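Long-range contacts in carboxypeptidase A (Helicoverpa armigera, PDB 1JQG), which probably removes C-terminal residues from peptides as a zinc-dependent metallocarboxypeptidase, captured here as its proenzyme: residues 143-148 with 158-163; 193-198 with 215-220; 235-240 with 251-256; 255-260 with 278-283. All blocks are in the same frame, centred on the assembly; numbering follows the deposited sequence.

Contact 1: 143-148 with 158-163; sequences TVVEGG and YLRIST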
loop_
_atom_site.group_PDB
_atom_site.type_symbol
_atom_site.label_atom_id
_atom_site.label_comp_id
_atom_site.label_asym_id
_atom_site.label_seq_id
_atom_site.Cartn_x
_atom_site.Cartn_y
_atom_site.Cartn_z
ATOM N N THR A 143 -12.365 14.303 14.099
ATOM C CA THR A 143 -11.597 14.211 15.297
ATOM C C THR A 143 -10.199 13.673 14.929
ATOM O O THR A 143 -10.025 12.545 14.446
ATOM C CB THR A 143 -12.208 13.248 16.345
ATOM O OG1 THR A 143 -13.471 13.694 16.812
ATOM C CG2 THR A 143 -11.305 13.123 17.552
ATOM N N VAL A 144 -9.202 14.542 15.024
ATOM C CA VAL A 144 -7.828 14.172 14.712
ATOM C C VAL A 144 -7.221 13.566 15.976
ATOM O O VAL A 144 -7.419 14.030 17.097
ATOM C CB VAL A 144 -7.024 15.356 14.185
ATOM C CG1 VAL A 144 -6.826 16.442 15.238
ATOM C CG2 VAL A 144 -5.692 14.897 13.591
ATOM N N VAL A 145 -6.557 12.414 15.812
ATOM C CA VAL A 145 -5.890 11.758 16.936
ATOM C C VAL A 145 -4.513 11.245 16.549
ATOM O O VAL A 145 -4.332 10.675 15.491
ATOM C CB VAL A 145 -6.797 10.679 17.519
ATOM C CG1 VAL A 145 -7.658 10.002 16.456
ATOM C CG2 VAL A 145 -6.057 9.567 18.266
ATOM N N GLU A 146 -3.518 11.428 17.381
ATOM C CA GLU A 146 -2.210 10.862 17.288
ATOM C C GLU A 146 -2.165 9.440 17.832
ATOM O O GLU A 146 -2.239 9.234 19.039
ATOM C CB GLU A 146 -1.188 11.676 18.129
ATOM C CG GLU A 146 0.248 11.203 17.932
ATOM C CD GLU A 146 1.222 11.982 18.783
ATOM O OE1 GLU A 146 1.690 13.042 18.324
ATOM O OE2 GLU A 146 1.538 11.534 19.905
ATOM N N GLY A 147 -1.949 8.456 16.959
ATOM C CA GLY A 147 -1.897 7.064 17.395
ATOM C C GLY A 147 -0.544 6.768 18.048
ATOM O O GLY A 147 -0.415 5.738 18.694
ATOM N N GLY A 148 0.504 7.528 17.745
ATOM C CA GLY A 148 1.793 7.349 18.379
ATOM C C GLY A 148 2.905 8.086 17.650
ATOM O O GLY A 148 2.699 9.039 16.887
ATOM N N TYR A 158 -4.239 10.134 12.744
ATOM C CA TYR A 158 -5.243 9.557 11.872
ATOM C C TYR A 158 -6.545 10.284 12.202
ATOM O O TYR A 158 -6.671 10.901 13.264
ATOM C CB TYR A 158 -5.364 8.032 12.039
ATOM C CG TYR A 158 -5.805 7.560 13.409
ATOM C CD1 TYR A 158 -7.125 7.226 13.692
ATOM C CD2 TYR A 158 -4.884 7.474 14.439
ATOM C CE1 TYR A 158 -7.511 6.804 14.953
ATOM C CE2 TYR A 158 -5.252 7.047 15.698
ATOM C CZ TYR A 158 -6.566 6.710 15.959
ATOM O OH TYR A 158 -6.871 6.291 17.232
ATOM N N LEU A 159 -7.556 10.081 11.353
ATOM C CA LEU A 159 -8.847 10.700 11.564
ATOM C C LEU A 159 -9.881 9.702 12.076
ATOM O O LEU A 159 -9.961 8.577 11.636
ATOM C CB LEU A 159 -9.238 11.372 10.233
ATOM C CG LEU A 159 -8.546 12.668 9.850
ATOM C CD1 LEU A 159 -9.274 13.315 8.675
ATOM C CD2 LEU A 159 -8.475 13.680 10.982
ATOM N N ARG A 160 -10.847 10.192 12.837
ATOM C CA ARG A 160 -12.026 9.436 13.246
ATOM C C ARG A 160 -13.252 10.206 12.778
ATOM O O ARG A 160 -13.587 11.214 13.399
ATOM C CB ARG A 160 -12.054 9.273 14.763
ATOM C CG ARG A 160 -11.102 8.198 15.279
ATOM C CD ARG A 160 -11.480 7.808 16.714
ATOM N NE ARG A 160 -11.265 8.894 17.649
ATOM C CZ ARG A 160 -11.581 8.936 18.913
ATOM N NH1 ARG A 160 -12.165 7.896 19.483
ATOM N NH2 ARG A 160 -11.329 10.031 19.624
ATOM N N ILE A 161 -13.801 9.847 11.644
ATOM C CA ILE A 161 -14.958 10.522 11.065
ATOM C C ILE A 161 -16.261 9.866 11.547
ATOM O O ILE A 161 -16.485 8.658 11.420
ATOM C CB ILE A 161 -14.880 10.493 9.518
ATOM C CG1 ILE A 161 -13.536 11.062 9.062
ATOM C CG2 ILE A 161 -16.100 11.208 8.960
ATOM C CD1 ILE A 161 -13.119 11.042 7.627
ATOM N N SER A 162 -17.109 10.651 12.177
ATOM C CA SER A 162 -18.364 10.198 12.746
ATOM C C SER A 162 -19.323 11.332 13.093
ATOM O O SER A 162 -19.011 12.345 13.728
ATOM C CB SER A 162 -18.102 9.348 14.003
ATOM O OG SER A 162 -19.351 8.994 14.604
ATOM N N THR A 163 -20.591 11.128 12.868
ATOM C CA THR A 163 -21.650 12.073 13.211
ATOM C C THR A 163 -22.125 11.828 14.644
ATOM O O THR A 163 -22.771 12.641 15.324
ATOM C CB THR A 163 -22.884 11.963 12.290
ATOM O OG1 THR A 163 -23.319 10.605 12.403
ATOM C CG2 THR A 163 -22.607 12.289 10.840
#

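Contact 2: 193-198 with 215-220; sequences YAIHKL and ILPVAN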
loop_
_atom_site.group_PDB
_atom_site.type_symbol
_atom_site.label_atom_id
_atom_site.label_comp_id
_atom_site.label_asym_id
_atom_site.label_seq_id
_atom_site.Cartn_x
_atom_site.Cartn_y
_atom_site.Cartn_z
ATOM N N TYR A 193 -8.912 11.051 -0.875
ATOM C CA TYR A 193 -10.162 11.306 -1.587
ATOM C C TYR A 193 -11.306 10.887 -0.695
ATOM O O TYR A 193 -12.336 11.566 -0.654
ATOM C CB TYR A 193 -10.171 10.556 -2.927
ATOM C CG TYR A 193 -11.231 11.013 -3.896
ATOM C CD1 TYR A 193 -10.949 12.040 -4.804
ATOM C CD2 TYR A 193 -12.490 10.455 -3.914
ATOM C CE1 TYR A 193 -11.921 12.477 -5.705
ATOM C CE2 TYR A 193 -13.443 10.879 -4.811
ATOM C CZ TYR A 193 -13.162 11.896 -5.690
ATOM O OH TYR A 193 -14.151 12.291 -6.554
ATOM N N ALA A 194 -11.099 9.778 0.026
ATOM C CA ALA A 194 -12.096 9.281 0.977
ATOM C C ALA A 194 -12.444 10.295 2.066
ATOM O O ALA A 194 -13.574 10.425 2.564
ATOM C CB ALA A 194 -11.636 7.980 1.588
ATOM N N ILE A 195 -11.449 11.031 2.557
ATOM C CA ILE A 195 -11.638 12.127 3.500
ATOM C C ILE A 195 -12.425 13.255 2.835
ATOM O O ILE A 195 -13.248 13.933 3.472
ATOM C CB ILE A 195 -10.266 12.650 3.985
ATOM C CG1 ILE A 195 -9.569 11.587 4.838
ATOM C CG2 ILE A 195 -10.413 13.921 4.772
ATOM C CD1 ILE A 195 -8.147 11.891 5.267
ATOM N N HIS A 196 -12.124 13.493 1.534
ATOM C CA HIS A 196 -12.732 14.590 0.803
ATOM C C HIS A 196 -14.217 14.356 0.613
ATOM O O HIS A 196 -15.045 15.248 0.736
ATOM C CB HIS A 196 -11.970 14.840 -0.497
ATOM C CG HIS A 196 -12.629 15.782 -1.460
ATOM N ND1 HIS A 196 -13.409 15.446 -2.551
ATOM C CD2 HIS A 196 -12.586 17.130 -1.425
ATOM C CE1 HIS A 196 -13.824 16.547 -3.147
ATOM N NE2 HIS A 196 -13.345 17.573 -2.479
ATOM N N LYS A 197 -14.604 13.141 0.280
ATOM C CA LYS A 197 -16.034 12.826 0.084
ATOM C C LYS A 197 -16.810 12.608 1.377
ATOM O O LYS A 197 -18.010 12.783 1.398
ATOM C CB LYS A 197 -16.237 11.581 -0.793
ATOM C CG LYS A 197 -15.880 11.846 -2.267
ATOM C CD LYS A 197 -16.978 12.781 -2.775
ATOM C CE LYS A 197 -16.721 13.228 -4.203
ATOM N NZ LYS A 197 -17.951 14.000 -4.615
ATOM N N LEU A 198 -16.127 12.253 2.474
ATOM C CA LEU A 198 -16.792 12.085 3.757
ATOM C C LEU A 198 -16.859 13.369 4.575
ATOM O O LEU A 198 -17.619 13.460 5.534
ATOM C CB LEU A 198 -16.103 10.971 4.558
ATOM C CG LEU A 198 -16.144 9.568 3.997
ATOM C CD1 LEU A 198 -15.243 8.660 4.821
ATOM C CD2 LEU A 198 -17.544 8.975 3.974
ATOM N N ILE A 215 -9.350 6.695 9.271
ATOM C CA ILE A 215 -8.474 6.843 8.121
ATOM C C ILE A 215 -7.086 7.257 8.543
ATOM O O ILE A 215 -6.924 8.317 9.150
ATOM C CB ILE A 215 -9.065 7.849 7.114
ATOM C CG1 ILE A 215 -10.476 7.399 6.677
ATOM C CG2 ILE A 215 -8.146 7.985 5.894
ATOM C CD1 ILE A 215 -11.135 8.257 5.623
ATOM N N LEU A 216 -6.094 6.462 8.139
ATOM C CA LEU A 216 -4.680 6.734 8.425
ATOM C C LEU A 216 -3.923 6.959 7.107
ATOM O O LEU A 216 -3.557 6.020 6.388
ATOM C CB LEU A 216 -4.071 5.568 9.225
ATOM C CG LEU A 216 -2.577 5.599 9.532
ATOM C CD1 LEU A 216 -2.162 6.779 10.392
ATOM C CD2 LEU A 216 -2.113 4.358 10.288
ATOM N N PRO A 217 -3.739 8.219 6.712
ATOM C CA PRO A 217 -3.086 8.589 5.460
ATOM C C PRO A 217 -1.664 8.083 5.339
ATOM O O PRO A 217 -1.265 7.501 4.326
ATOM C CB PRO A 217 -3.267 10.073 5.379
ATOM C CG PRO A 217 -4.420 10.405 6.305
ATOM C CD PRO A 217 -4.276 9.395 7.424
ATOM N N VAL A 218 -0.752 8.423 6.243
ATOM C CA VAL A 218 0.644 8.105 6.232
ATOM C C VAL A 218 1.042 7.145 7.349
ATOM O O VAL A 218 1.395 7.491 8.460
ATOM C CB VAL A 218 1.534 9.360 6.350
ATOM C CG1 VAL A 218 2.980 8.995 6.013
ATOM C CG2 VAL A 218 1.045 10.449 5.414
ATOM N N ALA A 219 1.023 5.843 7.023
ATOM C CA ALA A 219 1.333 4.801 7.981
ATOM C C ALA A 219 2.820 4.627 8.237
ATOM O O ALA A 219 3.169 4.126 9.324
ATOM C CB ALA A 219 0.746 3.489 7.532
ATOM N N ASN A 220 3.628 5.160 7.341
ATOM C CA ASN A 220 5.082 5.074 7.426
ATOM C C ASN A 220 5.755 6.421 7.137
ATOM O O ASN A 220 6.361 6.651 6.099
ATOM C CB ASN A 220 5.549 4.004 6.425
ATOM C CG ASN A 220 7.023 3.655 6.536
ATOM O OD1 ASN A 220 7.500 2.958 5.640
ATOM N ND2 ASN A 220 7.715 4.125 7.554
#

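Contact 3: 235-240 with 251-256; sequences RKNRAT and VDLNRN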
loop_
_atom_site.group_PDB
_atom_site.type_symbol
_atom_site.label_atom_id
_atom_site.label_comp_id
_atom_site.label_asym_id
_atom_site.label_seq_id
_atom_site.Cartn_x
_atom_site.Cartn_y
_atom_site.Cartn_z
ATOM N N ARG A 235 10.974 1.267 0.695
ATOM C CA ARG A 235 9.655 0.783 1.115
ATOM C C ARG A 235 9.549 0.493 2.612
ATOM O O ARG A 235 8.455 0.426 3.163
ATOM C CB ARG A 235 9.296 -0.482 0.328
ATOM C CG ARG A 235 10.288 -1.620 0.473
ATOM C CD ARG A 235 9.925 -2.803 -0.422
ATOM N NE ARG A 235 8.714 -3.460 0.059
ATOM C CZ ARG A 235 8.579 -4.782 0.123
ATOM N NH1 ARG A 235 9.605 -5.537 -0.257
ATOM N NH2 ARG A 235 7.453 -5.354 0.552
ATOM N N LYS A 236 10.645 0.179 3.274
ATOM C CA LYS A 236 10.631 -0.204 4.676
ATOM C C LYS A 236 10.596 1.039 5.567
ATOM O O LYS A 236 10.653 2.214 5.173
ATOM C CB LYS A 236 11.873 -1.055 4.963
ATOM C CG LYS A 236 11.961 -2.337 4.173
ATOM C CD LYS A 236 13.137 -3.214 4.592
ATOM C CE LYS A 236 14.456 -2.534 4.186
ATOM N NZ LYS A 236 15.574 -3.330 4.781
ATOM N N ASN A 237 10.555 0.839 6.892
ATOM C CA ASN A 237 10.668 1.996 7.791
ATOM C C ASN A 237 12.155 2.362 7.950
ATOM O O ASN A 237 12.975 1.981 7.089
ATOM C CB ASN A 237 10.038 1.672 9.117
ATOM C CG ASN A 237 10.760 0.633 9.972
ATOM O OD1 ASN A 237 11.590 -0.145 9.453
ATOM N ND2 ASN A 237 10.518 0.526 11.277
ATOM N N ARG A 238 12.474 3.195 8.947
ATOM C CA ARG A 238 13.869 3.630 9.090
ATOM C C ARG A 238 14.518 3.176 10.396
ATOM O O ARG A 238 15.181 3.952 11.101
ATOM C CB ARG A 238 13.902 5.159 8.935
ATOM C CG ARG A 238 13.490 5.669 7.577
ATOM C CD ARG A 238 14.417 5.235 6.443
ATOM N NE ARG A 238 15.698 5.940 6.518
ATOM C CZ ARG A 238 16.785 5.581 5.843
ATOM N NH1 ARG A 238 16.779 4.523 5.028
ATOM N NH2 ARG A 238 17.857 6.337 6.052
ATOM N N ALA A 239 14.264 1.940 10.789
ATOM C CA ALA A 239 14.743 1.432 12.082
ATOM C C ALA A 239 16.213 1.041 12.043
ATOM O O ALA A 239 16.661 0.323 11.133
ATOM C CB ALA A 239 13.916 0.240 12.565
ATOM N N THR A 240 16.933 1.515 13.063
ATOM C CA THR A 240 18.384 1.216 13.166
ATOM C C THR A 240 18.601 0.183 14.256
ATOM O O THR A 240 17.658 -0.393 14.812
ATOM C CB THR A 240 19.192 2.467 13.477
ATOM O OG1 THR A 240 18.625 3.152 14.597
ATOM C CG2 THR A 240 19.184 3.475 12.342
ATOM N N VAL A 251 12.804 -2.261 8.453
ATOM C CA VAL A 251 11.972 -3.435 8.534
ATOM C C VAL A 251 10.763 -3.263 7.600
ATOM O O VAL A 251 10.229 -2.168 7.457
ATOM C CB VAL A 251 11.460 -3.649 9.961
ATOM C CG1 VAL A 251 10.355 -4.697 9.963
ATOM C CG2 VAL A 251 12.581 -3.962 10.947
ATOM N N ASP A 252 10.415 -4.343 6.892
ATOM C CA ASP A 252 9.213 -4.340 6.060
ATOM C C ASP A 252 7.996 -4.443 6.993
ATOM O O ASP A 252 7.714 -5.496 7.569
ATOM C CB ASP A 252 9.237 -5.532 5.112
ATOM C CG ASP A 252 8.108 -5.534 4.101
ATOM O OD1 ASP A 252 8.209 -6.345 3.159
ATOM O OD2 ASP A 252 7.148 -4.730 4.259
ATOM N N LEU A 253 7.284 -3.313 7.102
ATOM C CA LEU A 253 6.129 -3.281 8.035
ATOM C C LEU A 253 4.998 -4.212 7.680
ATOM O O LEU A 253 4.205 -4.640 8.508
ATOM C CB LEU A 253 5.598 -1.857 8.141
ATOM C CG LEU A 253 6.527 -0.812 8.752
ATOM C CD1 LEU A 253 5.880 0.572 8.680
ATOM C CD2 LEU A 253 6.857 -1.177 10.218
ATOM N N ASN A 254 4.918 -4.648 6.424
ATOM C CA ASN A 254 3.875 -5.572 5.986
ATOM C C ASN A 254 4.294 -7.002 6.240
ATOM O O ASN A 254 3.721 -7.960 5.713
ATOM C CB ASN A 254 3.496 -5.327 4.527
ATOM C CG ASN A 254 2.012 -5.649 4.278
ATOM O OD1 ASN A 254 1.224 -5.703 5.232
ATOM N ND2 ASN A 254 1.598 -5.873 3.041
ATOM N N ARG A 255 5.329 -7.198 7.048
ATOM C CA ARG A 255 5.820 -8.512 7.425
ATOM C C ARG A 255 6.039 -8.521 8.953
ATOM O O ARG A 255 6.501 -9.474 9.548
ATOM C CB ARG A 255 7.100 -8.893 6.725
ATOM C CG ARG A 255 7.175 -8.705 5.222
ATOM C CD ARG A 255 6.531 -9.893 4.522
ATOM N NE ARG A 255 6.458 -9.631 3.096
ATOM C CZ ARG A 255 6.757 -10.514 2.160
ATOM N NH1 ARG A 255 7.152 -11.739 2.505
ATOM N NH2 ARG A 255 6.656 -10.134 0.886
ATOM N N ASN A 256 5.690 -7.422 9.608
ATOM C CA ASN A 256 5.849 -7.243 11.035
ATOM C C ASN A 256 4.569 -7.436 11.853
ATOM O O ASN A 256 4.522 -7.164 13.064
ATOM C CB ASN A 256 6.393 -5.830 11.256
ATOM C CG ASN A 256 7.105 -5.700 12.599
ATOM O OD1 ASN A 256 8.031 -6.445 12.857
ATOM N ND2 ASN A 256 6.624 -4.721 13.367
HETATM O O HOH W 1 7.150 -0.661 5.234
#

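Contact 4: 255-260 with 278-283; sequences RNFGMN and SAFSEP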
loop_
_atom_site.group_PDB
_atom_site.type_symbol
_atom_site.label_atom_id
_atom_site.label_comp_id
_atom_site.label_asym_id
_atom_site.label_seq_id
_atom_site.Cartn_x
_atom_site.Cartn_y
_atom_site.Cartn_z
ATOM N N ARG A 255 5.329 -7.198 7.048
ATOM C CA ARG A 255 5.820 -8.512 7.425
ATOM C C ARG A 255 6.039 -8.521 8.953
ATOM O O ARG A 255 6.501 -9.474 9.548
ATOM C CB ARG A 255 7.100 -8.893 6.725
ATOM C CG ARG A 255 7.175 -8.705 5.222
ATOM C CD ARG A 255 6.531 -9.893 4.522
ATOM N NE ARG A 255 6.458 -9.631 3.096
ATOM C CZ ARG A 255 6.757 -10.514 2.160
ATOM N NH1 ARG A 255 7.152 -11.739 2.505
ATOM N NH2 ARG A 255 6.656 -10.134 0.886
ATOM N N ASN A 256 5.690 -7.422 9.608
ATOM C CA ASN A 256 5.849 -7.243 11.035
ATOM C C ASN A 256 4.569 -7.436 11.853
ATOM O O ASN A 256 4.522 -7.164 13.064
ATOM C CB ASN A 256 6.393 -5.830 11.256
ATOM C CG ASN A 256 7.105 -5.700 12.599
ATOM O OD1 ASN A 256 8.031 -6.445 12.857
ATOM N ND2 ASN A 256 6.624 -4.721 13.367
ATOM N N PHE A 257 3.508 -7.973 11.236
ATOM C CA PHE A 257 2.246 -8.212 11.973
ATOM C C PHE A 257 2.141 -9.619 12.509
ATOM O O PHE A 257 2.804 -10.506 12.016
ATOM C CB PHE A 257 1.029 -7.895 11.107
ATOM C CG PHE A 257 0.811 -6.419 10.884
ATOM C CD1 PHE A 257 1.575 -5.704 9.976
ATOM C CD2 PHE A 257 -0.144 -5.723 11.625
ATOM C CE1 PHE A 257 1.389 -4.349 9.809
ATOM C CE2 PHE A 257 -0.358 -4.367 11.466
ATOM C CZ PHE A 257 0.414 -3.670 10.534
ATOM N N GLY A 258 1.352 -9.824 13.547
ATOM C CA GLY A 258 1.265 -11.026 14.335
ATOM C C GLY A 258 0.616 -12.229 13.722
ATOM O O GLY A 258 0.747 -13.321 14.288
ATOM N N MET A 259 -0.003 -12.126 12.559
ATOM C CA MET A 259 -0.609 -13.285 11.896
ATOM C C MET A 259 0.440 -14.108 11.175
ATOM O O MET A 259 0.924 -13.784 10.090
ATOM C CB MET A 259 -1.676 -12.783 10.930
ATOM C CG MET A 259 -2.887 -13.663 10.842
ATOM S SD MET A 259 -2.700 -15.174 9.904
ATOM C CE MET A 259 -3.667 -16.305 10.895
ATOM N N ASN A 260 0.888 -15.173 11.815
ATOM C CA ASN A 260 1.886 -16.103 11.281
ATOM C C ASN A 260 3.239 -15.452 10.992
ATOM O O ASN A 260 3.955 -15.701 10.003
ATOM C CB ASN A 260 1.377 -16.835 10.045
ATOM C CG ASN A 260 0.218 -17.769 10.354
ATOM O OD1 ASN A 260 -0.882 -17.652 9.799
ATOM N ND2 ASN A 260 0.427 -18.725 11.264
ATOM N N SER A 278 10.754 -9.343 16.099
ATOM C CA SER A 278 9.568 -10.075 16.455
ATOM C C SER A 278 8.326 -9.364 15.887
ATOM O O SER A 278 8.438 -8.394 15.145
ATOM C CB SER A 278 9.364 -10.173 17.978
ATOM O OG SER A 278 9.146 -8.835 18.423
ATOM N N ALA A 279 7.154 -9.953 16.139
ATOM C CA ALA A 279 5.899 -9.375 15.684
ATOM C C ALA A 279 5.648 -8.056 16.418
ATOM O O ALA A 279 5.785 -8.017 17.637
ATOM C CB ALA A 279 4.783 -10.383 15.950
ATOM N N PHE A 280 5.315 -7.017 15.686
ATOM C CA PHE A 280 5.087 -5.699 16.236
ATOM C C PHE A 280 6.301 -5.161 16.990
ATOM O O PHE A 280 6.228 -4.418 17.977
ATOM C CB PHE A 280 3.862 -5.699 17.136
ATOM C CG PHE A 280 2.590 -6.101 16.438
ATOM C CD1 PHE A 280 2.016 -7.334 16.698
ATOM C CD2 PHE A 280 1.988 -5.280 15.517
ATOM C CE1 PHE A 280 0.857 -7.721 16.061
ATOM C CE2 PHE A 280 0.826 -5.667 14.884
ATOM C CZ PHE A 280 0.249 -6.892 15.141
ATOM N N SER A 281 7.501 -5.392 16.457
ATOM C CA SER A 281 8.723 -4.822 16.982
ATOM C C SER A 281 8.905 -3.357 16.611
ATOM O O SER A 281 9.575 -2.580 17.269
ATOM C CB SER A 281 9.907 -5.650 16.486
ATOM O OG SER A 281 10.073 -5.530 15.100
ATOM N N GLU A 282 8.257 -2.947 15.512
ATOM C CA GLU A 282 8.328 -1.558 15.066
ATOM C C GLU A 282 7.165 -0.761 15.626
ATOM O O GLU A 282 6.078 -1.329 15.787
ATOM C CB GLU A 282 8.352 -1.522 13.531
ATOM C CG GLU A 282 9.429 -2.359 12.911
ATOM C CD GLU A 282 10.783 -2.214 13.596
ATOM O OE1 GLU A 282 11.223 -1.055 13.694
ATOM O OE2 GLU A 282 11.292 -3.312 13.985
ATOM N N PRO A 283 7.393 0.505 15.943
ATOM C CA PRO A 283 6.379 1.400 16.444
ATOM C C PRO A 283 5.251 1.688 15.467
ATOM O O PRO A 283 4.097 1.788 15.898
ATOM C CB PRO A 283 7.164 2.691 16.764
ATOM C CG PRO A 283 8.276 2.662 15.776
ATOM C CD PRO A 283 8.697 1.203 15.747
#

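Contact 1: 143-148 with 158-163
Tyr158 N donates to Val145 O at 2.8 Å, the shortest polar bond across this hairpin, and Val145 N answers with a nearly straight bond to Tyr158 O (N-H...O 169°). The reciprocal bonds make Val145 and Tyr158 an antiparallel hydrogen-bonded pair, with Val144 and Leu159 as the non-hydrogen-bonded pair next to it; beyond them Arg160 N donates to Thr143 O at 3.0 Å, though the return bond is weak. With its CG between the backbone N and the carbonyl carbon (chi1 63°), Tyr158 turns its ring along the hairpin so that a face meets Val145 CG1, 3.7 Å from the Tyr158 centroid and 20° off the normal, a CH-pi contact. Gly147 CA meets the ring edge in plane, 3.8 Å from Tyr158 CE2, where the strand enters a classic beta bulge opposite Ile156. An alanine at Tyr158 would probably leave the Val145 methyls without their aromatic partner and open a gap beside Gly147. On the sheet's other face Leu159 CD2 reaches Val144 CB at 3.9 Å, and Leu131 of helix 124-137 touches both residues. Backbone bonds thus set the pairing, while the side chains add dispersion and CH-pi contact and no side-chain hydrogen bond between the two segments.

Contact 2: 193-198 with 215-220
Ile195 and Ile215 both hold CG1 anti to the carbonyl carbon (chi1 -67° and -57°) and extend onward to CD1, so that each branch projects from its backbone into the space between helix 187-200 and the central sheet. The helix belongs to a beta-alpha-beta crossover: it follows strand 173-178 and precedes strand 212-216, which runs parallel to 173-178 as its neighbour in the mixed eight-stranded sheet of the zinc carboxypeptidase fold. The contact is entirely apolar, and all five touching residues are buried. Ile215 CD1 enters between three side chains of the helix, nearest to Ile195 CG1 at 3.8 Å, with Ala194 CB at 4.1 Å and Leu198 CD1 at 4.2 Å. Positions 194 and 198 are one helical turn apart, so Ala194 and Leu198 touch the methyl from successive turns, with Ile195 alongside. Trp410 of helix 402-421 touches both Ala194 and Leu198. Ile195 CG1 and CD1 each lie 4.0 Å from Ile215 CG2, and Ile195 also packs against Leu159 of strand 155-161. Past the end of the strand, the Pro217 ring meets the Ile195 side chain at about a right angle. An alanine in place of Ile195 would probably open a gap beside Ile215 and take one apolar neighbour from Pro217, whose CG lies 4.1 Å from Ile195 CD1.

Contact 3: 235-240 with 251-256
Lys236 and Asp252 bring their CA atoms within 4.6 Å of each other, although neither segment is regular helix or strand. Next to them Asn237 N donates to Val251 O at 3.1 Å. The Asn237 side chain supplies the returning bond: chi1 of 69° puts CG between the backbone N and the carbonyl carbon, and OD1 accepts from Val251 N at 2.6 Å, nearly straight at 167°. The amide oxygen thereby serves Val251 as a strand partner's carbonyl would. Asp252 OD1 lies 2.9 Å from Arg235 NH2, over a face of the guanidinium, whose plane is 71° from the carboxylate; this salt bridge therefore rests on charge, with no N-H pointing at the oxygen. Asp252 OD2 is gripped twice, by Asn254 N at 3.1 Å in an Asx turn and by NE2 of the zinc ligand His181, making Asp252 a second-shell residue of the metal site. A water accepts from Leu253 N and donates to Arg235 O at 2.7 Å. Both segments lie in the long connection from helix 221-228, which Arg238 touches, to helix 283-294, whose Glu284 accepts from Asn237 ND2, while Asn254 packs against Asp304 and His306 of strand 299-307.

Contact 4: 255-260 with 278-283
Asn256 O accepts from Phe280 N at 2.7 Å, with an N-H...O angle of 162° and the donor in the carbonyl plane; it is the one firm hydrogen bond between the two segments. The donor belongs to a type II turn from Ser278 to Ser281, and Phe280 takes a positive phi of 58° there. The Asn256 side chain is buried along the inside of this turn and against Glu282. Within the second segment Ser281 OG donates to Glu282 OE2 at 2.8 Å, and Tyr242 OH is a further partner of that carboxylate oxygen.

Aromatic contact comes next. The Phe280 ring folds back toward residues 256-258, and Phe257 CA stands over its face, 4.3 Å from the Phe280 centroid, as a CH-pi contact. The Phe257 and Phe280 rings meet obliquely, planes 77° apart, with Phe257 CD2 3.4 Å from Phe280 CE2. Tyr369 of helix 366-373 adds an edge-to-face partner to Phe280.

The Gly258 backbone packs closely against side chains of the turn. Gly258 N lies 3.3 Å from Phe280 CE1, where a side chain on Gly258 would be tightly placed, and Ala279 CB meets Gly258 CA at 3.9 Å. The whole is a turn leading into a helix: Glu282 occupies the N-cap position of helix 283-294, and its backbone O accepts from Ser285 OG and Ser286 OG.

Contacts 1 and 2 meet within the central sheet, their centres 10 Å apart: Leu159 N lies 2.9 Å from Ile215 O, a probable hydrogen bond between neighbouring strands. Contacts 3 and 4, also with centres 10 Å apart, share Arg255 and Asn256; Asn237 ND2 approaches Glu282 OE1 at 3.0 Å, probably hydrogen-bonded. Asn220, at the N-cap of helix 221-228 and at the end of segment 215-220, touches contact 3 through its CG, 3.9 Å from Leu253 CD1, although the centres of contacts 2 and 3 are 21 Å apart. Contact 3 is near the zinc ion bound by His181, Glu184 and His306: the Arg235 side chain is about 5 Å from the metal, against about 11 Å for Phe257 of contact 4. Contacts 1 and 2 lie away from that site.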